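Local coordinates for virulence protein vsdE (Salmonella enterica, PDB 5LQ6), which acts as a cysteine hydrolase effector that suppresses host immune responses and contributes to Salmonella virulence, at residues A[60-65]-A[190-195]. The protein carries 4 engineered substitutions. Residues are numbered along the deposited sequence; the frame is centred on the assembly and turned at random. Where two conformers were deposited one is given.
Sequences QMARYV and SNILPS
Ile-192 sets CG1 between its backbone N and its carbonyl carbon (chi1 60°) and keeps CD1 anti beyond CG1, a shape that thrusts the methyl straight at helix 55-65; Arg-63, extended from CG to NE, runs across that thrust at about a right angle. The contact belongs to a papain-like fold of peptidase clan CA and joins this helix to the loop between strand 180-184 and helix 196-200. CD1 meets two consecutive helix residues, the methyl CB of Ala-62 at 3.9 Å and CG of Arg-63. Alanine suits the inner position because its short side chain admits the isoleucine methyl while also touching Ile-184 of the sheet. Arginine suits the margin: its methylenes supply apolar surface, and the charged end continues toward solvent. There OE1 of Gln-60 receives NH1 of Arg-63 on a lone pair in its carbonyl plane, at 3.2 Å. The bond is bent, with 139° at the hydrogen. OE1 also sits 22° out of the guanidinium plane. Ile-192 also packs on Lys-59, and its backbone is hydrogen-bonded to that of Asp-185, a residue that, with Cys-76 and His-165, probably forms the catalytic triad. The apolar tip of Ile-192 rests on the helix near the presumed triad without touching it, its CD1 lying 3.8 Å from CG of Arg-63.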
ATOM      1  N   GLN A  60      -0.349  12.091   7.979  1.00 16.25           N
ATOM      2  CA  GLN A  60      -1.421  11.810   8.913  0.51 17.87           C
ATOM      3  C   GLN A  60      -2.165  10.509   8.561  1.00 17.43           C
ATOM      4  O   GLN A  60      -2.527   9.750   9.433  1.00 17.23           O
ATOM      5  CB  GLN A  60      -2.391  12.983   8.975  0.51 18.23           C
ATOM      6  CG  GLN A  60      -1.807  14.378   9.277  0.51 19.70           C
ATOM      7  CD  GLN A  60      -0.526  14.435  10.122  0.51 23.76           C
ATOM      8  OE1 GLN A  60      -0.419  13.850  11.226  0.51 26.02           O
ATOM      9  NE2 GLN A  60       0.461  15.164   9.611  0.51 25.50           N
ATOM     10  N   MET A  61      -2.342  10.269   7.271  1.00 15.74           N
ATOM     11  CA  MET A  61      -3.005   9.033   6.811  1.00 15.62           C
ATOM     12  C   MET A  61      -2.180   7.796   7.134  1.00 15.08           C
ATOM     13  O   MET A  61      -2.707   6.757   7.548  1.00 15.17           O
ATOM     14  CB  MET A  61      -3.293   9.128   5.307  1.00 15.42           C
ATOM     15  CG  MET A  61      -4.318  10.191   5.012  1.00 17.92           C
ATOM     16  SD  MET A  61      -4.892  10.286   3.327  1.00 23.04           S
ATOM     17  CE  MET A  61      -6.171   9.009   3.379  1.00 21.05           C
ATOM     18  N   ALA A  62      -0.869   7.888   6.972  1.00 14.84           N
ATOM     19  CA  ALA A  62       0.017   6.770   7.307  1.00 14.61           C
ATOM     20  C   ALA A  62       0.049   6.482   8.787  1.00 16.86           C
ATOM     21  O   ALA A  62       0.090   5.344   9.208  1.00 18.06           O
ATOM     22  CB  ALA A  62       1.423   7.025   6.810  1.00 16.47           C
ATOM     23  N   ARG A  63       0.009   7.550   9.606  1.00 17.32           N
ATOM     24  CA  ARG A  63      -0.079   7.335  11.047  1.00 18.97           C
ATOM     25  C   ARG A  63      -1.387   6.678  11.446  1.00 18.99           C
ATOM     26  O   ARG A  63      -1.388   5.851  12.338  1.00 20.51           O
ATOM     27  CB  ARG A  63       0.082   8.656  11.795  1.00 21.36           C
ATOM     28  CG  ARG A  63       1.488   9.219  11.766  1.00 23.96           C
ATOM     29  CD  ARG A  63       1.519  10.634  12.285  1.00 30.18           C
ATOM     30  NE  ARG A  63       2.895  11.084  12.528  1.00 36.61           N
ATOM     31  CZ  ARG A  63       3.233  12.354  12.786  1.00 43.28           C
ATOM     32  NH1 ARG A  63       2.302  13.337  12.796  1.00 41.02           N
ATOM     33  NH2 ARG A  63       4.497  12.643  13.032  1.00 44.08           N
ATOM     34  N   TYR A  64      -2.479   7.068  10.801  1.00 17.51           N
ATOM     35  CA  TYR A  64      -3.821   6.562  11.114  1.00 18.76           C
ATOM     36  C   TYR A  64      -3.906   5.044  10.981  1.00 21.09           C
ATOM     37  O   TYR A  64      -4.456   4.354  11.844  1.00 19.19           O
ATOM     38  CB  TYR A  64      -4.881   7.221  10.276  1.00 18.57           C
ATOM     39  CG  TYR A  64      -6.258   6.714  10.595  1.00 18.13           C
ATOM     40  CD1 TYR A  64      -6.984   7.229  11.675  1.00 22.04           C
ATOM     41  CD2 TYR A  64      -6.851   5.702   9.851  1.00 19.01           C
ATOM     42  CE1 TYR A  64      -8.223   6.742  11.982  1.00 20.80           C
ATOM     43  CE2 TYR A  64      -8.109   5.207  10.174  1.00 21.22           C
ATOM     44  CZ  TYR A  64      -8.802   5.751  11.230  1.00 23.20           C
ATOM     45  OH  TYR A  64     -10.080   5.264  11.533  1.00 23.73           O
ATOM     46  N   VAL A  65      -3.366   4.500   9.886  1.00 16.44           N
ATOM     47  CA  VAL A  65      -3.562   3.083   9.669  1.00 17.84           C
ATOM     48  C   VAL A  65      -2.886   2.171  10.634  1.00 18.69           C
ATOM     49  O   VAL A  65      -3.306   1.017  10.810  1.00 18.83           O
ATOM     50  CB  VAL A  65      -3.209   2.627   8.214  1.00 16.15           C
ATOM     51  CG1 VAL A  65      -4.102   3.300   7.199  1.00 17.26           C
ATOM     52  CG2 VAL A  65      -1.762   2.876   7.875  1.00 17.09           C
ATOM     53  N   SER A 190       9.719   4.194  12.232  1.00 13.97           N
ATOM     54  CA  SER A 190      10.868   5.082  12.400  1.00 14.77           C
ATOM     55  C   SER A 190      10.973   6.097  11.263  1.00 15.31           C
ATOM     56  O   SER A 190      11.621   7.142  11.408  1.00 14.49           O
ATOM     57  CB  SER A 190      12.155   4.301  12.474  1.00 15.63           C
ATOM     58  OG  SER A 190      12.409   3.492  11.323  1.00 17.26           O
ATOM     59  N   ASN A 191      10.365   5.835  10.104  1.00 14.31           N
ATOM     60  CA  ASN A 191      10.480   6.717   8.945  1.00 13.31           C
ATOM     61  C   ASN A 191       9.364   6.380   7.932  1.00 11.34           C
ATOM     62  O   ASN A 191       9.603   5.681   6.965  1.00 13.24           O
ATOM     63  CB  ASN A 191      11.863   6.601   8.320  1.00 13.11           C
ATOM     64  CG  ASN A 191      12.186   7.607   7.263  1.00 13.46           C
ATOM     65  OD1 ASN A 191      11.552   8.654   7.173  1.00 14.91           O
ATOM     66  ND2 ASN A 191      13.148   7.318   6.436  1.00 13.80           N
ATOM     67  N   ILE A 192       8.186   6.871   8.213  1.00 11.75           N
ATOM     68  CA  ILE A 192       7.014   6.468   7.444  1.00 11.06           C
ATOM     69  C   ILE A 192       6.979   7.154   6.064  1.00 11.46           C
ATOM     70  O   ILE A 192       6.278   6.643   5.166  1.00 11.27           O
ATOM     71  CB  ILE A 192       5.706   6.678   8.194  1.00 14.17           C
ATOM     72  CG1 ILE A 192       5.505   8.137   8.546  1.00 16.21           C
ATOM     73  CG2 ILE A 192       5.662   5.779   9.423  1.00 13.97           C
ATOM     74  CD1 ILE A 192       4.148   8.448   9.158  1.00 19.89           C
ATOM     75  N   LEU A 193       7.697   8.247   5.879  1.00 10.71           N
ATOM     76  CA  LEU A 193       7.809   8.924   4.601  1.00 11.55           C
ATOM     77  C   LEU A 193       9.253   8.968   4.164  1.00 11.50           C
ATOM     78  O   LEU A 193       9.906  10.048   4.221  1.00 12.26           O
ATOM     79  CB  LEU A 193       7.207  10.326   4.590  1.00 12.39           C
ATOM     80  CG  LEU A 193       5.745  10.483   4.209  1.00 20.98           C
ATOM     81  CD1 LEU A 193       4.736   9.596   4.806  1.00 24.10           C
ATOM     82  CD2 LEU A 193       5.372  11.965   4.415  1.00 21.31           C
ATOM     83  N   PRO A 194       9.821   7.819   3.753  1.00 11.27           N
ATOM     84  CA  PRO A 194      11.240   7.785   3.337  1.00 11.88           C
ATOM     85  C   PRO A 194      11.450   8.494   2.024  1.00 12.83           C
ATOM     86  O   PRO A 194      10.574   8.462   1.153  1.00 14.04           O
ATOM     87  CB  PRO A 194      11.534   6.314   3.255  1.00 12.30           C
ATOM     88  CG  PRO A 194      10.197   5.730   2.863  1.00 11.21           C
ATOM     89  CD  PRO A 194       9.193   6.492   3.639  1.00 11.41           C
ATOM     90  N   SER A 195      12.628   9.060   1.836  1.00 13.20           N
ATOM     91  CA  SER A 195      13.038   9.506   0.530  1.00 13.79           C
ATOM     92  C   SER A 195      13.437   8.331  -0.302  1.00 14.51           C
ATOM     93  O   SER A 195      13.624   7.243   0.216  1.00 14.04           O
ATOM     94  CB  SER A 195      14.224  10.456   0.616  1.00 16.39           C
ATOM     95  OG  SER A 195      15.373   9.756   1.104  1.00 15.85           O
TER